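Local atomic coordinates of sorting nexin-3 (Saccharomyces cerevisiae, PDB entry 1OCS), a protein that binds phosphatidylinositol 3-phosphate and helps retrieve late Golgi membrane proteins from the prevacuolar compartment by engaging their cytosolic tails. Residues E61-K73 and Q145-A157. Residues are numbered along the deposited sequence; the frame is centred on the assembly and turned at random.
Sequences EIICRTNLPSFHK and QSGSKVLVRFIEA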
loop_
_atom_site.group_PDB
_atom_site.type_symbol
_atom_site.label_atom_id
_atom_site.label_comp_id
_atom_site.label_asym_id
_atom_site.label_seq_id
_atom_site.Cartn_x
_atom_site.Cartn_y
_atom_site.Cartn_z
ATOM N N GLU A 61 -4.958 -5.968 -3.816
ATOM C CA GLU A 61 -4.594 -6.757 -2.656
ATOM C C GLU A 61 -3.117 -6.581 -2.317
ATOM O O GLU A 61 -2.254 -6.575 -3.197
ATOM C CB GLU A 61 -4.878 -8.243 -2.901
ATOM C CG GLU A 61 -4.427 -9.139 -1.759
ATOM C CD GLU A 61 -4.685 -10.608 -2.033
ATOM O OE1 GLU A 61 -5.863 -10.985 -2.171
ATOM O OE2 GLU A 61 -3.712 -11.381 -2.112
ATOM N N ILE A 62 -2.842 -6.405 -1.032
ATOM C CA ILE A 62 -1.475 -6.293 -0.565
ATOM C C ILE A 62 -1.247 -7.543 0.280
ATOM O O ILE A 62 -2.005 -7.820 1.211
ATOM C CB ILE A 62 -1.247 -5.057 0.329
ATOM C CG1 ILE A 62 -1.545 -3.769 -0.448
ATOM C CG2 ILE A 62 0.206 -5.036 0.812
ATOM C CD1 ILE A 62 -1.293 -2.503 0.356
ATOM N N ILE A 63 -0.234 -8.323 -0.071
ATOM C CA ILE A 63 0.086 -9.515 0.697
ATOM C C ILE A 63 1.487 -9.293 1.244
ATOM O O ILE A 63 2.414 -8.967 0.497
ATOM C CB ILE A 63 0.026 -10.801 -0.167
ATOM C CG1 ILE A 63 0.484 -11.997 0.673
ATOM C CG2 ILE A 63 0.855 -10.640 -1.427
ATOM C CD1 ILE A 63 0.574 -13.303 -0.098
ATOM N N CYS A 64 1.629 -9.456 2.555
ATOM C CA CYS A 64 2.899 -9.232 3.225
ATOM C C CYS A 64 3.228 -10.325 4.239
ATOM O O CYS A 64 2.343 -10.828 4.934
ATOM C CB CYS A 64 2.850 -7.866 3.931
ATOM S SG CYS A 64 4.316 -7.397 4.904
ATOM N N ARG A 65 4.502 -10.698 4.298
ATOM C CA ARG A 65 4.996 -11.687 5.257
ATOM C C ARG A 65 6.185 -11.029 5.919
ATOM O O ARG A 65 7.038 -10.466 5.237
ATOM C CB ARG A 65 5.481 -12.964 4.573
ATOM C CG ARG A 65 4.421 -14.007 4.326
ATOM C CD ARG A 65 5.024 -15.400 4.541
ATOM N NE ARG A 65 6.335 -15.520 3.901
ATOM C CZ ARG A 65 7.093 -16.611 3.944
ATOM N NH1 ARG A 65 8.275 -16.625 3.335
ATOM N NH2 ARG A 65 6.667 -17.688 4.593
ATOM N N THR A 66 6.267 -11.101 7.239
ATOM C CA THR A 66 7.384 -10.466 7.913
ATOM C C THR A 66 7.577 -11.011 9.319
ATOM O O THR A 66 6.695 -11.686 9.855
ATOM C CB THR A 66 7.153 -8.932 7.999
ATOM O OG1 THR A 66 8.324 -8.290 8.514
ATOM C CG2 THR A 66 5.980 -8.622 8.927
ATOM N N ASN A 67 8.744 -10.731 9.897
ATOM C CA ASN A 67 9.036 -11.125 11.271
ATOM C C ASN A 67 9.549 -9.887 12.022
ATOM O O ASN A 67 10.105 -9.997 13.116
ATOM C CB ASN A 67 10.077 -12.254 11.314
ATOM C CG ASN A 67 11.455 -11.796 10.887
ATOM O OD1 ASN A 67 11.615 -10.728 10.292
ATOM N ND2 ASN A 67 12.465 -12.615 11.178
ATOM N N LEU A 68 9.359 -8.706 11.425
ATOM C CA LEU A 68 9.788 -7.443 12.044
ATOM C C LEU A 68 9.069 -7.213 13.375
ATOM O O LEU A 68 7.852 -7.381 13.473
ATOM C CB LEU A 68 9.522 -6.266 11.101
ATOM C CG LEU A 68 10.444 -6.150 9.882
ATOM C CD1 LEU A 68 9.893 -5.117 8.898
ATOM C CD2 LEU A 68 11.844 -5.762 10.345
ATOM N N PRO A 69 9.815 -6.817 14.418
ATOM C CA PRO A 69 9.218 -6.576 15.735
ATOM C C PRO A 69 8.128 -5.508 15.796
ATOM O O PRO A 69 7.340 -5.487 16.740
ATOM C CB PRO A 69 10.429 -6.231 16.607
ATOM C CG PRO A 69 11.383 -5.620 15.640
ATOM C CD PRO A 69 11.260 -6.535 14.440
ATOM N N SER A 70 8.073 -4.623 14.803
ATOM C CA SER A 70 7.049 -3.579 14.805
ATOM C C SER A 70 5.695 -4.110 14.345
ATOM O O SER A 70 4.668 -3.468 14.561
ATOM C CB SER A 70 7.466 -2.400 13.914
ATOM O OG SER A 70 7.731 -2.828 12.592
ATOM N N PHE A 71 5.696 -5.280 13.709
ATOM C CA PHE A 71 4.454 -5.879 13.229
ATOM C C PHE A 71 3.867 -6.818 14.281
ATOM O O PHE A 71 4.582 -7.291 15.161
ATOM C CB PHE A 71 4.691 -6.622 11.912
ATOM C CG PHE A 71 4.902 -5.707 10.736
ATOM C CD1 PHE A 71 6.077 -4.973 10.607
ATOM C CD2 PHE A 71 3.915 -5.564 9.764
ATOM C CE1 PHE A 71 6.267 -4.109 9.529
ATOM C CE2 PHE A 71 4.096 -4.704 8.682
ATOM C CZ PHE A 71 5.274 -3.976 8.564
ATOM N N HIS A 72 2.568 -7.091 14.173
ATOM C CA HIS A 72 1.872 -7.927 15.148
ATOM C C HIS A 72 1.554 -9.353 14.698
ATOM O O HIS A 72 1.128 -10.178 15.503
ATOM C CB HIS A 72 0.581 -7.224 15.575
ATOM C CG HIS A 72 0.785 -5.797 15.977
ATOM N ND1 HIS A 72 1.247 -5.431 17.223
ATOM C CD2 HIS A 72 0.652 -4.647 15.274
ATOM C CE1 HIS A 72 1.390 -4.119 17.271
ATOM N NE2 HIS A 72 1.037 -3.619 16.100
ATOM N N LYS A 73 1.741 -9.636 13.414
ATOM C CA LYS A 73 1.493 -10.973 12.894
ATOM C C LYS A 73 2.392 -11.220 11.687
ATOM O O LYS A 73 2.901 -10.277 11.085
ATOM C CB LYS A 73 0.006 -11.158 12.551
ATOM C CG LYS A 73 -0.604 -10.133 11.614
ATOM C CD LYS A 73 -2.118 -10.076 11.836
ATOM C CE LYS A 73 -2.841 -9.349 10.722
ATOM N NZ LYS A 73 -2.910 -10.179 9.486
ATOM N N GLN A 145 10.843 0.411 8.375
ATOM C CA GLN A 145 10.584 -0.901 8.964
ATOM C C GLN A 145 10.741 -0.878 10.480
ATOM O O GLN A 145 10.007 -1.547 11.202
ATOM C CB GLN A 145 11.547 -1.952 8.399
ATOM C CG GLN A 145 11.360 -2.276 6.940
ATOM C CD GLN A 145 12.264 -3.410 6.498
ATOM O OE1 GLN A 145 13.253 -3.713 7.159
ATOM N NE2 GLN A 145 11.935 -4.031 5.373
ATOM N N SER A 146 11.700 -0.104 10.968
ATOM C CA SER A 146 11.935 -0.054 12.403
ATOM C C SER A 146 11.100 0.965 13.165
ATOM O O SER A 146 10.684 0.696 14.290
ATOM C CB SER A 146 13.421 0.201 12.683
ATOM O OG SER A 146 13.808 1.492 12.252
ATOM N N GLY A 147 10.829 2.121 12.561
ATOM C CA GLY A 147 10.080 3.137 13.280
ATOM C C GLY A 147 8.743 3.657 12.780
ATOM O O GLY A 147 8.142 4.496 13.450
ATOM N N SER A 148 8.253 3.180 11.638
ATOM C CA SER A 148 6.974 3.674 11.128
ATOM C C SER A 148 5.747 2.877 11.570
ATOM O O SER A 148 5.592 1.710 11.213
ATOM C CB SER A 148 6.989 3.734 9.602
ATOM O OG SER A 148 5.705 4.109 9.116
ATOM N N LYS A 149 4.871 3.530 12.332
ATOM C CA LYS A 149 3.639 2.920 12.819
ATOM C C LYS A 149 2.597 2.917 11.704
ATOM O O LYS A 149 1.780 2.000 11.601
ATOM C CB LYS A 149 3.106 3.707 14.024
ATOM C CG LYS A 149 4.037 3.694 15.236
ATOM C CD LYS A 149 3.940 2.367 15.990
ATOM C CE LYS A 149 5.023 2.228 17.060
ATOM N NZ LYS A 149 6.370 1.946 16.475
ATOM N N VAL A 150 2.623 3.950 10.868
ATOM C CA VAL A 150 1.675 4.045 9.761
ATOM C C VAL A 150 1.889 2.914 8.757
ATOM O O VAL A 150 0.924 2.358 8.229
ATOM C CB VAL A 150 1.790 5.405 9.024
ATOM C CG1 VAL A 150 0.845 5.432 7.832
ATOM C CG2 VAL A 150 1.449 6.541 9.979
ATOM N N LEU A 151 3.151 2.582 8.496
ATOM C CA LEU A 151 3.498 1.503 7.566
ATOM C C LEU A 151 2.806 0.217 8.034
ATOM O O LEU A 151 2.157 -0.483 7.253
ATOM C CB LEU A 151 5.011 1.268 7.576
ATOM C CG LEU A 151 5.796 0.716 6.378
ATOM C CD1 LEU A 151 6.968 -0.097 6.927
ATOM C CD2 LEU A 151 4.933 -0.124 5.458
ATOM N N VAL A 152 2.964 -0.089 9.319
ATOM C CA VAL A 152 2.367 -1.294 9.897
ATOM C C VAL A 152 0.847 -1.314 9.764
ATOM O O VAL A 152 0.268 -2.309 9.334
ATOM C CB VAL A 152 2.726 -1.439 11.402
ATOM C CG1 VAL A 152 2.109 -2.726 11.961
ATOM C CG2 VAL A 152 4.236 -1.463 11.580
ATOM N N ARG A 153 0.200 -0.212 10.128
ATOM C CA ARG A 153 -1.254 -0.138 10.050
ATOM C C ARG A 153 -1.751 -0.285 8.617
ATOM O O ARG A 153 -2.739 -0.976 8.365
ATOM C CB ARG A 153 -1.758 1.185 10.637
ATOM C CG ARG A 153 -3.274 1.228 10.831
ATOM C CD ARG A 153 -3.692 2.430 11.671
ATOM N NE ARG A 153 -4.030 3.597 10.859
ATOM C CZ ARG A 153 -5.152 3.711 10.154
ATOM N NH1 ARG A 153 -6.047 2.729 10.163
ATOM N NH2 ARG A 153 -5.383 4.808 9.444
ATOM N N PHE A 154 -1.069 0.364 7.678
ATOM C CA PHE A 154 -1.462 0.300 6.269
ATOM C C PHE A 154 -1.426 -1.127 5.740
ATOM O O PHE A 154 -2.230 -1.513 4.887
ATOM C CB PHE A 154 -0.538 1.159 5.413
ATOM C CG PHE A 154 -0.941 1.218 3.962
ATOM C CD1 PHE A 154 -2.119 1.861 3.581
ATOM C CD2 PHE A 154 -0.145 0.632 2.978
ATOM C CE1 PHE A 154 -2.498 1.921 2.239
ATOM C CE2 PHE A 154 -0.518 0.686 1.634
ATOM C CZ PHE A 154 -1.698 1.334 1.264
ATOM N N ILE A 155 -0.476 -1.903 6.245
ATOM C CA ILE A 155 -0.311 -3.289 5.827
ATOM C C ILE A 155 -1.219 -4.271 6.577
ATOM O O ILE A 155 -1.736 -5.213 5.982
ATOM C CB ILE A 155 1.166 -3.727 6.019
ATOM C CG1 ILE A 155 2.047 -3.033 4.974
ATOM C CG2 ILE A 155 1.291 -5.256 5.946
ATOM C CD1 ILE A 155 3.536 -3.191 5.219
ATOM N N GLU A 156 -1.423 -4.034 7.871
ATOM C CA GLU A 156 -2.211 -4.935 8.711
ATOM C C GLU A 156 -3.716 -4.725 8.877
ATOM O O GLU A 156 -4.473 -5.693 8.893
ATOM C CB GLU A 156 -1.599 -4.992 10.116
ATOM C CG GLU A 156 -0.228 -5.643 10.187
ATOM C CD GLU A 156 0.275 -5.783 11.617
ATOM O OE1 GLU A 156 1.229 -6.554 11.836
ATOM O OE2 GLU A 156 -0.282 -5.122 12.521
ATOM N N ALA A 157 -4.148 -3.479 9.027
ATOM C CA ALA A 157 -5.566 -3.200 9.250
ATOM C C ALA A 157 -6.485 -3.681 8.139
ATOM O O ALA A 157 -6.168 -3.560 6.955
ATOM C CB ALA A 157 -5.768 -1.704 9.479
HETATM O O HOH W 1 10.441 -3.506 13.371
HETATM O O HOH W 2 7.427 -0.330 11.444
#
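The carboxylate of E156 takes the backbone N-H of H72 on OE1, with H72 N and E156 OE1 2.7 Å apart and an angle of 162° at the hydrogen. OE1 uses its syn lone pair, the one on the side of OE2, and OE2 meanwhile lies in the plane of the H72 imidazole, 2.9 Å from H72 CD2 at the ring edge. This ties the last turn of helix 149-156 to the loop after strand 57-66, just past its L68-F71 type I turn, in the PX domain, where the C-terminal helices pack against the three-stranded antiparallel sheet. Replacing E156 with an alanine would probably leave the H72 N-H without its acceptor and let the 70-73 loop drift from the helix.

Next to H72, the F71 ring is packed between T66 and the helix residues V152 and I155. With CG anti to the carbonyl carbon (chi1 -73°), the ring takes V152 CG2 over the centre of one face, a CH-pi contact 4.0 Å from the centroid, while T66 CG2 lies against the opposite face, nearer the rim. I155 CD1 closes on the ring edge, 3.8 Å from F71 CE2. The other branch of I155, CG2, reaches C64 CB on the strand, and two residues earlier I62 CD1 meets F154 CE2 at 3.5 Å, the two side chains crossing at about a right angle. The F154 side chain is about 8 Å from that of R81, which binds phosphatidylinositol 3-phosphate.

At the other end, L68 CD1 rests on the aliphatic part of Q145, whose NE2 is held by A139 O. One water bridges the two backbones, accepting from S70 N and donating to Q145 O; the oxygen of a second lies 2.8 Å from both S70 OG and S148 O.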